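Local coordinates for protein putative mandelate racemase (Zymomonas mobilis, PDB 2OX4) that binds a magnesium ion and probably acts as a lyase of the mandelate racemase group in the enolase superfamily, at residues I24-S29 against I95-I100; I54-A59 against D388-E393; Q132-W137 against L170-N175; V223-F228 against K257-P262; E242-T245 against L251-E254. All coordinates share one frame; numbering follows the deposited sequence.

Interactions 1 and 2 build the N-terminal sheet-and-helix domain, and the other three lie in the barrel, where E215, E241 and E267 hold the magnesium ion. The first two share a core: F98 CE1 of interaction 1 lies 3.5 Å from L55 CD2 of interaction 2. Interactions 4 and 5 are also neighbours, with centres about 9 Å apart, and I259 CD1 meets I243 CD1 at 3.7 Å. Interaction 3 joins interaction 4 where L170 CD1 reaches F228 CD2, at 3.6 Å. It also comes close to the metal, the Q134 side chain lying about 8 Å from the magnesium ion. Centres of interactions 1 and 4 are about 38 Å apart.

Interaction 1. Residues I24-S29 against I95-I100; sequences ILVKVS and ISAFDI
The helix that carries A97 and F98 against V26 is held by its own backbone bonds, such as D99 N to I95 O at 3.0 Å. Strand 24-30 instead bonds its sheet neighbours, V26 pairing with G38. The side-chain contacts between the two are all aliphatic or aromatic carbon. V26 straddles the helix surface with its two methyls. CG1, wedged between the backbone N and the carbonyl carbon (chi1 69°), touches A97 CB at 3.9 Å and also lies 3.7 Å from the carbonyl oxygen A97 O, while V26 CG2 comes against F98 CE2 at 3.7 Å, obliquely to the ring. Two residues on, V28 CG2 arrives at the rim of the same ring, near its plane, 3.9 Å from F98 CD2. The axes of the two short segments approach to 8.5 Å at 45°, and A97, being small, lets the backbones come close at V26. This is a helix laid on the antiparallel sheet of the enolase-type N-terminal domain. L55, Y58 and L62 of helix 48-62 and I8 of strand 5-13 also touch F98, while D99 OD1 turns to T298 OG1. With only apolar side-chain groups meeting across it, the contact depends on shape and burial rather than on directed bonds.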
# COMPACT_ATOMS: atom_id res chain seq x y z
N ILE C 24 43.54 -5.26 4.09
CA ILE C 24 43.83 -5.12 2.67
C ILE C 24 43.98 -3.63 2.39
O ILE C 24 43.03 -2.84 2.55
CB ILE C 24 42.72 -5.72 1.75
CG1 ILE C 24 42.28 -7.11 2.22
CG2 ILE C 24 43.23 -5.78 0.31
CD1 ILE C 24 41.00 -7.12 3.06
N LEU C 25 45.19 -3.25 1.98
CA LEU C 25 45.51 -1.85 1.72
C LEU C 25 45.93 -1.65 0.27
O LEU C 25 46.46 -2.56 -0.36
CB LEU C 25 46.63 -1.38 2.66
CG LEU C 25 46.21 -1.34 4.13
CD1 LEU C 25 47.40 -1.40 5.07
CD2 LEU C 25 45.38 -0.12 4.41
N VAL C 26 45.67 -0.45 -0.25
CA VAL C 26 46.02 -0.07 -1.61
C VAL C 26 46.76 1.25 -1.59
O VAL C 26 46.36 2.20 -0.92
CB VAL C 26 44.77 -0.01 -2.57
CG1 VAL C 26 43.83 1.16 -2.23
CG2 VAL C 26 45.23 0.09 -4.03
N LYS C 27 47.87 1.28 -2.33
CA LYS C 27 48.65 2.50 -2.52
C LYS C 27 48.65 2.89 -4.00
O LYS C 27 49.09 2.12 -4.87
CB LYS C 27 50.08 2.32 -1.97
CG LYS C 27 50.99 3.56 -2.16
CD LYS C 27 52.40 3.32 -1.59
CE LYS C 27 53.33 4.47 -1.92
NZ LYS C 27 54.65 4.29 -1.22
N VAL C 28 48.13 4.07 -4.26
CA VAL C 28 47.96 4.58 -5.64
C VAL C 28 48.94 5.72 -5.87
O VAL C 28 48.83 6.77 -5.24
CB VAL C 28 46.52 5.11 -5.84
CG1 VAL C 28 46.33 5.69 -7.26
CG2 VAL C 28 45.51 4.00 -5.56
N SER C 29 49.90 5.51 -6.78
CA SER C 29 50.94 6.52 -7.07
C SER C 29 50.66 7.26 -8.37
O SER C 29 50.06 6.70 -9.30
CB SER C 29 52.31 5.84 -7.15
OG SER C 29 52.63 5.24 -5.92
N ILE C 95 35.76 -0.59 -5.20
CA ILE C 95 35.47 0.83 -5.47
C ILE C 95 35.88 1.71 -4.27
O ILE C 95 36.54 2.74 -4.46
CB ILE C 95 33.98 1.04 -5.85
CG1 ILE C 95 33.62 0.17 -7.06
CG2 ILE C 95 33.73 2.49 -6.19
CD1 ILE C 95 32.17 0.40 -7.62
N SER C 96 35.54 1.25 -3.07
CA SER C 96 35.76 2.00 -1.82
C SER C 96 37.24 2.31 -1.63
O SER C 96 37.61 3.45 -1.33
CB SER C 96 35.29 1.20 -0.61
OG SER C 96 33.90 0.92 -0.66
N ALA C 97 38.09 1.29 -1.76
CA ALA C 97 39.49 1.43 -1.37
C ALA C 97 40.19 2.42 -2.30
O ALA C 97 40.91 3.32 -1.84
CB ALA C 97 40.21 0.08 -1.35
N PHE C 98 39.92 2.29 -3.59
CA PHE C 98 40.43 3.24 -4.57
C PHE C 98 39.94 4.66 -4.31
O PHE C 98 40.73 5.60 -4.33
CB PHE C 98 40.11 2.76 -5.99
CG PHE C 98 41.04 1.68 -6.46
CD1 PHE C 98 40.58 0.41 -6.74
CD2 PHE C 98 42.41 1.95 -6.60
CE1 PHE C 98 41.46 -0.58 -7.19
CE2 PHE C 98 43.29 0.97 -7.05
CZ PHE C 98 42.82 -0.29 -7.33
N ASP C 99 38.65 4.80 -4.02
CA ASP C 99 38.07 6.12 -3.78
C ASP C 99 38.76 6.84 -2.62
O ASP C 99 39.10 8.02 -2.72
CB ASP C 99 36.54 6.02 -3.59
CG ASP C 99 35.89 7.38 -3.48
OD1 ASP C 99 35.60 8.01 -4.52
OD2 ASP C 99 35.68 7.81 -2.33
N ILE C 100 39.01 6.11 -1.53
CA ILE C 100 39.71 6.67 -0.37
C ILE C 100 41.11 7.18 -0.79
O ILE C 100 41.49 8.32 -0.46
CB ILE C 100 39.80 5.64 0.80
CG1 ILE C 100 38.40 5.33 1.35
CG2 ILE C 100 40.71 6.17 1.94
CD1 ILE C 100 38.32 4.03 2.22

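Interaction 2. Residues I54-A59 against D388-E393; sequences ILKDYA and DYVSIE
I392 points its side chain at the helix, and its CD1, CG1 and CB all face a single methyl, that of A59. The closest is CD1, 3.7 Å from A59 CB, with I392 CG1 at 4.0 Å and I392 CB at 4.1 Å from that same A59 CB. A chi2 of 99°, off the staggered positions, swings CD1 back over the helix, where it also sits 4.2 Å from K56 CA. One turn earlier the K56 chain is extended as far as CE and only its last torsion is turned (chi4 -108°): its CD brushes V390 CG1 at 4.3 Å, and the amine then leads away to hydrogen-bond S49 OG of the second subunit. The two segments run almost parallel, 8° between axes 9.3 Å apart. Helix 48-62 here packs on the antiparallel sheet of the enolase-type N-terminal domain, to which the far C-terminal strand 387-393 adds itself beside strand 5-13, I392 pairing its backbone with I8. The sheet continues under the helix, with A59 also resting on I8 and L55 on I10.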
# COMPACT_ATOMS: atom_id res chain seq x y z
N ILE C 54 39.83 -8.27 -6.28
CA ILE C 54 39.04 -7.20 -6.92
C ILE C 54 39.88 -5.94 -7.16
O ILE C 54 39.72 -5.28 -8.20
CB ILE C 54 37.68 -6.88 -6.20
CG1 ILE C 54 36.71 -6.19 -7.17
CG2 ILE C 54 37.88 -5.97 -4.98
CD1 ILE C 54 36.14 -7.07 -8.24
N LEU C 55 40.78 -5.63 -6.23
CA LEU C 55 41.62 -4.44 -6.37
C LEU C 55 42.57 -4.62 -7.55
O LEU C 55 42.75 -3.70 -8.36
CB LEU C 55 42.38 -4.16 -5.08
CG LEU C 55 41.50 -3.68 -3.92
CD1 LEU C 55 42.32 -3.65 -2.63
CD2 LEU C 55 40.94 -2.28 -4.22
N LYS C 56 43.13 -5.82 -7.67
CA LYS C 56 43.98 -6.17 -8.81
C LYS C 56 43.23 -6.02 -10.14
O LYS C 56 43.77 -5.47 -11.10
CB LYS C 56 44.54 -7.59 -8.63
CG LYS C 56 45.32 -8.14 -9.82
CD LYS C 56 45.75 -9.59 -9.59
CE LYS C 56 46.08 -10.28 -10.91
NZ LYS C 56 45.06 -11.30 -11.34
N ASP C 57 41.99 -6.47 -10.19
CA ASP C 57 41.23 -6.41 -11.45
C ASP C 57 40.85 -4.98 -11.82
O ASP C 57 40.97 -4.58 -12.99
CB ASP C 57 40.00 -7.29 -11.36
CG ASP C 57 40.34 -8.78 -11.48
OD1 ASP C 57 41.47 -9.12 -11.88
OD2 ASP C 57 39.47 -9.60 -11.16
N TYR C 58 40.41 -4.21 -10.83
CA TYR C 58 40.02 -2.81 -11.08
C TYR C 58 41.23 -1.97 -11.48
O TYR C 58 41.08 -1.00 -12.23
CB TYR C 58 39.37 -2.17 -9.86
CG TYR C 58 37.96 -2.64 -9.52
CD1 TYR C 58 37.34 -2.22 -8.35
CD2 TYR C 58 37.26 -3.50 -10.38
CE1 TYR C 58 36.05 -2.63 -8.02
CE2 TYR C 58 35.98 -3.92 -10.05
CZ TYR C 58 35.38 -3.49 -8.88
OH TYR C 58 34.10 -3.91 -8.56
N ALA C 59 42.40 -2.35 -10.97
CA ALA C 59 43.64 -1.58 -11.19
C ALA C 59 43.91 -1.38 -12.68
O ALA C 59 44.34 -0.29 -13.09
CB ALA C 59 44.85 -2.27 -10.51
N ASP C 388 51.10 -10.27 1.30
CA ASP C 388 50.97 -10.68 -0.10
C ASP C 388 50.86 -9.41 -0.94
O ASP C 388 49.90 -8.66 -0.80
CB ASP C 388 49.72 -11.55 -0.30
CG ASP C 388 49.82 -12.89 0.42
OD1 ASP C 388 48.77 -13.56 0.59
OD2 ASP C 388 50.94 -13.28 0.81
N TYR C 389 51.83 -9.20 -1.81
CA TYR C 389 52.05 -7.92 -2.49
C TYR C 389 51.81 -8.07 -3.99
O TYR C 389 52.35 -8.98 -4.62
CB TYR C 389 53.48 -7.43 -2.24
CG TYR C 389 53.90 -6.20 -3.03
CD1 TYR C 389 53.51 -4.92 -2.62
CD2 TYR C 389 54.70 -6.31 -4.16
CE1 TYR C 389 53.90 -3.79 -3.33
CE2 TYR C 389 55.09 -5.18 -4.88
CZ TYR C 389 54.70 -3.93 -4.45
OH TYR C 389 55.09 -2.81 -5.15
N VAL C 390 51.00 -7.19 -4.56
CA VAL C 390 50.81 -7.14 -6.02
C VAL C 390 50.99 -5.70 -6.50
O VAL C 390 50.49 -4.77 -5.88
CB VAL C 390 49.41 -7.69 -6.44
CG1 VAL C 390 49.17 -7.51 -7.94
CG2 VAL C 390 49.27 -9.18 -6.06
N SER C 391 51.73 -5.54 -7.60
CA SER C 391 52.01 -4.24 -8.18
C SER C 391 51.46 -4.26 -9.60
O SER C 391 51.60 -5.26 -10.31
CB SER C 391 53.53 -4.01 -8.21
OG SER C 391 53.86 -2.70 -8.64
N ILE C 392 50.80 -3.18 -10.00
CA ILE C 392 50.35 -3.00 -11.38
C ILE C 392 50.84 -1.64 -11.84
O ILE C 392 50.55 -0.63 -11.21
CB ILE C 392 48.80 -3.03 -11.49
CG1 ILE C 392 48.24 -4.39 -11.04
CG2 ILE C 392 48.35 -2.71 -12.92
CD1 ILE C 392 47.71 -4.41 -9.63
N GLU C 393 51.57 -1.58 -12.95
CA GLU C 393 52.06 -0.28 -13.42
C GLU C 393 51.91 0.07 -14.89
O GLU C 393 51.55 -0.78 -15.71
CB GLU C 393 53.45 0.06 -12.88
CG GLU C 393 54.50 -1.00 -13.05
CD GLU C 393 55.74 -0.69 -12.24
OE1 GLU C 393 56.19 0.48 -12.27
OE2 GLU C 393 56.26 -1.60 -11.56

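Interaction 3. Residues Q132-W137 against L170-N175; sequences QLQFGW and LAHDRN
H172 brings the rim of its imidazole to F135, CE1 of the histidine lying 3.7 Å from F135 CE1, with the two ring planes at 85° and their centroids 5.6 Å apart. Both loops leave the C-terminal ends of neighbouring strands of the TIM-type barrel, 126-131 and 164-167, the end at which enolase-superfamily enzymes carry their active site. Q134 fills the angle between the rings: its CG stands 4.2 Å above the F135 plane, over the ring centre, and 3.9 Å from H172 CE1. A chi1 of 78°, with CG tucked between backbone N and carbonyl carbon, sets that atom there, and the bend at chi2 (-81°) turns the amide to D168 N and Q132 OE1. It is used at both ends, OE1 accepting from D168 N and NE2 donating an almost straight bond to Q132 OE1 at 2.8 Å. With a leucine in place of Q134, D168 N and Q132 OE1 would probably lose these partners, and the Q132 amide would be freer to turn. Farther out, H172 O accepts from R198 NH1. Q132, steadied by that amide, links the contact to the metal site, its NE2 donating to OE1 of the magnesium ligand E215.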
# COMPACT_ATOMS: atom_id res chain seq x y z
N GLN C 132 33.46 -3.30 21.41
CA GLN C 132 33.65 -4.75 21.47
C GLN C 132 34.34 -5.16 22.77
O GLN C 132 35.41 -5.79 22.75
CB GLN C 132 34.37 -5.33 20.22
CG GLN C 132 33.82 -4.84 18.84
CD GLN C 132 32.40 -5.33 18.51
OE1 GLN C 132 31.79 -6.07 19.28
NE2 GLN C 132 31.90 -4.93 17.34
N LEU C 133 33.73 -4.77 23.89
CA LEU C 133 34.27 -5.03 25.23
C LEU C 133 34.41 -6.52 25.53
O LEU C 133 35.26 -6.91 26.33
CB LEU C 133 33.37 -4.43 26.31
CG LEU C 133 33.08 -2.94 26.42
CD1 LEU C 133 32.10 -2.72 27.57
CD2 LEU C 133 34.34 -2.12 26.61
N GLN C 134 33.58 -7.33 24.88
CA GLN C 134 33.62 -8.78 25.08
C GLN C 134 34.94 -9.44 24.65
O GLN C 134 35.18 -10.61 24.97
CB GLN C 134 32.40 -9.46 24.43
CG GLN C 134 32.48 -9.61 22.92
CD GLN C 134 32.12 -8.35 22.14
OE1 GLN C 134 31.75 -7.33 22.71
NE2 GLN C 134 32.22 -8.43 20.81
N PHE C 135 35.79 -8.70 23.93
CA PHE C 135 37.12 -9.20 23.52
C PHE C 135 38.25 -8.59 24.36
O PHE C 135 39.44 -8.80 24.06
CB PHE C 135 37.38 -8.91 22.04
CG PHE C 135 36.49 -9.68 21.11
CD1 PHE C 135 36.28 -11.04 21.30
CD2 PHE C 135 35.85 -9.04 20.05
CE1 PHE C 135 35.45 -11.75 20.44
CE2 PHE C 135 35.02 -9.74 19.19
CZ PHE C 135 34.82 -11.10 19.39
N GLY C 136 37.88 -7.84 25.39
CA GLY C 136 38.85 -7.14 26.23
C GLY C 136 39.13 -5.72 25.77
O GLY C 136 39.34 -5.47 24.57
N TRP C 137 39.13 -4.80 26.72
CA TRP C 137 39.67 -3.46 26.51
C TRP C 137 41.06 -3.34 27.15
O TRP C 137 41.20 -2.71 28.20
CB TRP C 137 38.70 -2.42 27.08
CG TRP C 137 38.95 -1.04 26.55
CD1 TRP C 137 39.52 0.01 27.21
CD2 TRP C 137 38.64 -0.56 25.23
NE1 TRP C 137 39.59 1.10 26.38
CE2 TRP C 137 39.06 0.78 25.16
CE3 TRP C 137 38.05 -1.14 24.09
CZ2 TRP C 137 38.91 1.56 24.01
CZ3 TRP C 137 37.90 -0.36 22.95
CH2 TRP C 137 38.33 0.97 22.92
N LEU C 170 25.56 -11.79 23.57
CA LEU C 170 24.96 -13.10 23.23
C LEU C 170 25.95 -14.08 22.63
O LEU C 170 25.72 -15.29 22.69
CB LEU C 170 23.73 -12.94 22.31
CG LEU C 170 22.53 -12.17 22.88
CD1 LEU C 170 21.48 -11.86 21.79
CD2 LEU C 170 21.87 -12.88 24.05
N ALA C 171 27.05 -13.57 22.07
CA ALA C 171 27.92 -14.38 21.22
C ALA C 171 28.61 -15.52 21.98
O ALA C 171 28.83 -16.60 21.42
CB ALA C 171 28.95 -13.52 20.54
N HIS C 172 28.96 -15.26 23.23
CA HIS C 172 29.78 -16.21 24.00
C HIS C 172 29.00 -16.82 25.14
O HIS C 172 28.19 -16.15 25.78
CB HIS C 172 31.05 -15.52 24.53
CG HIS C 172 31.89 -14.92 23.45
ND1 HIS C 172 31.74 -13.62 23.03
CD2 HIS C 172 32.86 -15.46 22.67
CE1 HIS C 172 32.60 -13.37 22.05
NE2 HIS C 172 33.28 -14.48 21.81
N ASP C 173 29.24 -18.11 25.38
CA ASP C 173 28.75 -18.74 26.60
C ASP C 173 29.51 -18.24 27.82
O ASP C 173 30.44 -17.44 27.70
CB ASP C 173 28.73 -20.28 26.49
CG ASP C 173 30.13 -20.92 26.42
OD1 ASP C 173 30.20 -22.10 26.00
OD2 ASP C 173 31.15 -20.28 26.78
N ARG C 174 29.14 -18.74 29.00
CA ARG C 174 29.74 -18.29 30.25
C ARG C 174 31.22 -18.70 30.46
O ARG C 174 31.88 -18.20 31.36
CB ARG C 174 28.87 -18.71 31.44
CG ARG C 174 27.61 -17.88 31.64
CD ARG C 174 27.09 -18.08 33.05
NE ARG C 174 25.87 -17.34 33.39
CZ ARG C 174 24.64 -17.84 33.29
NH1 ARG C 174 24.47 -19.08 32.83
NH2 ARG C 174 23.59 -17.11 33.64
N ASN C 175 31.73 -19.59 29.60
CA ASN C 175 33.18 -19.85 29.51
C ASN C 175 33.89 -19.02 28.44
O ASN C 175 35.08 -19.20 28.19
CB ASN C 175 33.47 -21.34 29.26
CG ASN C 175 32.76 -22.26 30.23
OD1 ASN C 175 32.25 -23.31 29.84
ND2 ASN C 175 32.73 -21.87 31.50

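Interaction 4. Residues V223-F228 against K257-P262; sequences VSAIQF and KKIDIP
Where I226 meets K258 and I259 no ring or side-chain amide takes part, and the flat groups are peptide carbonyls. A225 O has the methyl I259 CD1 4.1 Å away and also accepts from Y240 OH. The carbonyls of I226 and K258 are joined through one water, which donates to I226 O at 2.8 Å and to K258 O at 2.8 Å, so a single molecule links the two backbones. Beside it the contact is aliphatic. I226 works as a fork: CG1 lies 3.9 Å from I259 CG1, while CG2, set anti to the backbone N, sits 3.8 Å from K258 CB. The terminal methyl, carried on the CG1 branch, comes back to the same carbon, I226 CD1 lying 3.8 Å from K258 CB, so both branches touch it. K258 was modelled in two conformers; in the one described its chain bends at chi2 and carries the amine off to the third subunit, where it meets K256 O and D260 OD1. Cut back to alanine, I226 would lose both branches, which would probably open a gap beside K258 CB and I259 CG1 and leave the I259 side chain freer to turn. Both helices belong to the outer layer of the TIM-type barrel, helix 222-232 coming after strand 211-215, and helix 250-258 after strand 237-241. I259 and I261 continue the seam onto A229, I261 reaches on to I237 and Y240 of the strand beneath, and F228 packs against I192 of helix 189-206.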
# COMPACT_ATOMS: atom_id res chain seq x y z
N VAL C 223 13.15 -12.92 15.23
CA VAL C 223 12.42 -13.50 16.36
C VAL C 223 13.26 -13.43 17.65
O VAL C 223 12.79 -12.95 18.70
CB VAL C 223 12.01 -14.96 16.04
CG1 VAL C 223 11.31 -15.57 17.24
CG2 VAL C 223 11.08 -14.99 14.79
N SER C 224 14.50 -13.87 17.56
CA SER C 224 15.37 -13.80 18.74
C SER C 224 15.74 -12.36 19.11
O SER C 224 15.85 -12.05 20.27
CB SER C 224 16.61 -14.66 18.57
OG SER C 224 17.29 -14.39 17.36
N ALA C 225 15.90 -11.49 18.11
CA ALA C 225 16.18 -10.07 18.37
C ALA C 225 15.08 -9.39 19.18
O ALA C 225 15.36 -8.66 20.12
CB ALA C 225 16.41 -9.31 17.07
N ILE C 226 13.83 -9.65 18.81
CA ILE C 226 12.68 -9.06 19.50
C ILE C 226 12.62 -9.59 20.93
O ILE C 226 12.41 -8.83 21.87
CB ILE C 226 11.35 -9.39 18.76
CG1 ILE C 226 11.27 -8.62 17.42
CG2 ILE C 226 10.12 -9.10 19.63
CD1 ILE C 226 10.14 -9.14 16.51
N GLN C 227 12.85 -10.89 21.07
CA GLN C 227 12.79 -11.55 22.37
C GLN C 227 13.82 -10.97 23.33
O GLN C 227 13.51 -10.69 24.50
CB GLN C 227 13.01 -13.05 22.19
CG GLN C 227 12.79 -13.87 23.46
CD GLN C 227 13.17 -15.31 23.27
OE1 GLN C 227 13.40 -15.76 22.14
NE2 GLN C 227 13.21 -16.07 24.37
N PHE C 228 15.04 -10.79 22.84
CA PHE C 228 16.10 -10.20 23.64
C PHE C 228 15.89 -8.72 23.94
O PHE C 228 16.15 -8.27 25.06
CB PHE C 228 17.48 -10.43 23.02
CG PHE C 228 18.61 -10.10 23.95
CD1 PHE C 228 18.63 -10.64 25.23
CD2 PHE C 228 19.64 -9.25 23.55
CE1 PHE C 228 19.68 -10.34 26.11
CE2 PHE C 228 20.69 -8.95 24.41
CZ PHE C 228 20.70 -9.50 25.70
N LYS C 257 8.58 -2.91 14.46
CA LYS C 257 7.23 -2.94 15.03
C LYS C 257 7.18 -3.40 16.49
O LYS C 257 6.32 -2.95 17.25
CB LYS C 257 6.28 -3.79 14.18
CG LYS C 257 6.04 -3.25 12.77
CD LYS C 257 5.18 -4.22 11.96
CE LYS C 257 4.92 -3.66 10.55
NZ LYS C 257 4.23 -4.66 9.70
N LYS C 258 8.10 -4.28 16.88
CA LYS C 258 8.05 -4.89 18.21
C LYS C 258 9.23 -4.51 19.10
O LYS C 258 9.35 -5.02 20.22
CB LYS C 258 7.94 -6.42 18.10
CG LYS C 258 6.76 -6.92 17.27
CD LYS C 258 5.44 -6.69 17.97
CE LYS C 258 4.36 -7.62 17.40
NZ LYS C 258 3.15 -7.65 18.26
N ILE C 259 10.10 -3.62 18.62
CA ILE C 259 11.33 -3.23 19.35
C ILE C 259 11.32 -1.71 19.53
O ILE C 259 11.18 -0.97 18.56
CB ILE C 259 12.64 -3.67 18.62
CG1 ILE C 259 12.75 -5.19 18.54
CG2 ILE C 259 13.92 -3.05 19.31
CD1 ILE C 259 13.89 -5.69 17.64
N ASP C 260 11.45 -1.24 20.76
CA ASP C 260 11.45 0.21 20.98
C ASP C 260 12.84 0.85 21.02
O ASP C 260 12.96 2.08 20.89
CB ASP C 260 10.61 0.57 22.21
CG ASP C 260 9.12 0.46 21.93
OD1 ASP C 260 8.70 0.84 20.81
OD2 ASP C 260 8.37 -0.02 22.81
N ILE C 261 13.87 0.02 21.16
CA ILE C 261 15.24 0.52 21.25
C ILE C 261 15.62 0.95 19.82
O ILE C 261 15.30 0.22 18.88
CB ILE C 261 16.19 -0.63 21.66
CG1 ILE C 261 15.75 -1.32 22.97
CG2 ILE C 261 17.63 -0.16 21.73
CD1 ILE C 261 16.51 -2.59 23.26
N PRO C 262 16.30 2.11 19.66
CA PRO C 262 16.76 2.49 18.31
C PRO C 262 17.62 1.41 17.66
O PRO C 262 18.44 0.76 18.32
CB PRO C 262 17.60 3.75 18.55
CG PRO C 262 17.03 4.33 19.85
CD PRO C 262 16.70 3.10 20.68
O HOH W 1 11.21 -6.28 21.83

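Interaction 5. Residues E242-T245 against L251-E254; sequences EINT and LLKE
N244 and L252 mark the closest backbones, their CA atoms 7.7 Å apart, with N244 nearly fully extended (phi -157°, psi -164°) as the loop passes the start of helix 250-258. On the loop I243 and N244 both send their side chains toward the helix, and L252 receives something from each. Its CD1 is met by two carbons of I243, CG1 at 3.7 Å from L252 CD1 and I243 CD1 at the same 3.7 Å, the two chains crossing at about a right angle. From the other residue, N244 OD1 comes to 3.9 Å from L252 CD1, a polar atom against a methyl. The amide is swung over the helix because CG lies between backbone N and carbonyl carbon (chi1 72°), which brings N244 ND2 to 3.6 Å from L251 CB. The hydrogen-bond partner of that amide nitrogen is E311 OE1 of the third subunit, whose other carboxylate oxygen takes T245 N. One carboxylate from a neighbouring chain thus fixes the turn of the amide and the backbone after it. The loop follows directly on the magnesium ligand E241 at the end of strand 237-241 of the TIM-type barrel. Around the contact, I243 leans on A225 of helix 222-232, and L252 reaches S283 and I284 ahead of strand 286-287.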
# COMPACT_ATOMS: atom_id res chain seq x y z
N GLU C 242 22.83 -4.57 14.25
CA GLU C 242 22.89 -5.79 13.43
C GLU C 242 22.11 -6.95 14.04
O GLU C 242 22.68 -7.99 14.40
CB GLU C 242 24.33 -6.18 13.11
CG GLU C 242 24.97 -5.34 11.98
CD GLU C 242 25.80 -6.21 11.04
OE1 GLU C 242 26.83 -6.74 11.49
OE2 GLU C 242 25.42 -6.36 9.85
N ILE C 243 20.80 -6.78 14.15
CA ILE C 243 19.99 -7.73 14.90
C ILE C 243 19.52 -8.92 14.05
O ILE C 243 18.95 -9.88 14.57
CB ILE C 243 18.80 -7.03 15.55
CG1 ILE C 243 17.81 -6.54 14.47
CG2 ILE C 243 19.30 -5.84 16.40
CD1 ILE C 243 16.49 -6.05 15.05
N ASN C 244 19.77 -8.87 12.74
CA ASN C 244 19.43 -9.98 11.86
C ASN C 244 20.27 -9.97 10.57
O ASN C 244 21.30 -9.30 10.49
CB ASN C 244 17.92 -9.99 11.56
CG ASN C 244 17.50 -8.86 10.63
OD1 ASN C 244 18.20 -7.86 10.50
ND2 ASN C 244 16.36 -9.04 9.97
N THR C 245 19.83 -10.73 9.57
CA THR C 245 20.50 -10.72 8.27
C THR C 245 19.95 -9.55 7.43
O THR C 245 18.73 -9.39 7.32
CB THR C 245 20.30 -12.08 7.57
OG1 THR C 245 20.96 -13.10 8.34
CG2 THR C 245 20.87 -12.07 6.15
N LEU C 251 12.42 -7.21 6.67
CA LEU C 251 12.40 -7.85 7.98
C LEU C 251 12.78 -6.90 9.11
O LEU C 251 12.25 -7.03 10.21
CB LEU C 251 13.29 -9.10 8.01
CG LEU C 251 12.87 -10.20 7.03
CD1 LEU C 251 13.87 -11.35 7.10
CD2 LEU C 251 11.43 -10.68 7.29
N LEU C 252 13.66 -5.94 8.84
CA LEU C 252 14.00 -4.95 9.87
C LEU C 252 12.83 -4.03 10.20
O LEU C 252 12.63 -3.67 11.36
CB LEU C 252 15.26 -4.16 9.50
CG LEU C 252 15.97 -3.49 10.69
CD1 LEU C 252 16.56 -4.55 11.62
CD2 LEU C 252 17.09 -2.61 10.16
N LYS C 253 12.04 -3.68 9.19
CA LYS C 253 10.78 -2.97 9.44
C LYS C 253 9.84 -3.78 10.36
O LYS C 253 9.25 -3.23 11.31
CB LYS C 253 10.08 -2.61 8.12
CG LYS C 253 8.86 -1.72 8.29
CD LYS C 253 8.10 -1.57 6.99
CE LYS C 253 6.85 -0.72 7.23
NZ LYS C 253 5.93 -0.76 6.07
N GLU C 254 9.72 -5.08 10.09
CA GLU C 254 8.92 -5.97 10.94
C GLU C 254 9.46 -6.04 12.37
O GLU C 254 8.69 -5.98 13.33
CB GLU C 254 8.83 -7.37 10.34
CG GLU C 254 8.30 -7.40 8.91
CD GLU C 254 6.83 -6.99 8.77
OE1 GLU C 254 6.41 -6.75 7.62
OE2 GLU C 254 6.10 -6.92 9.78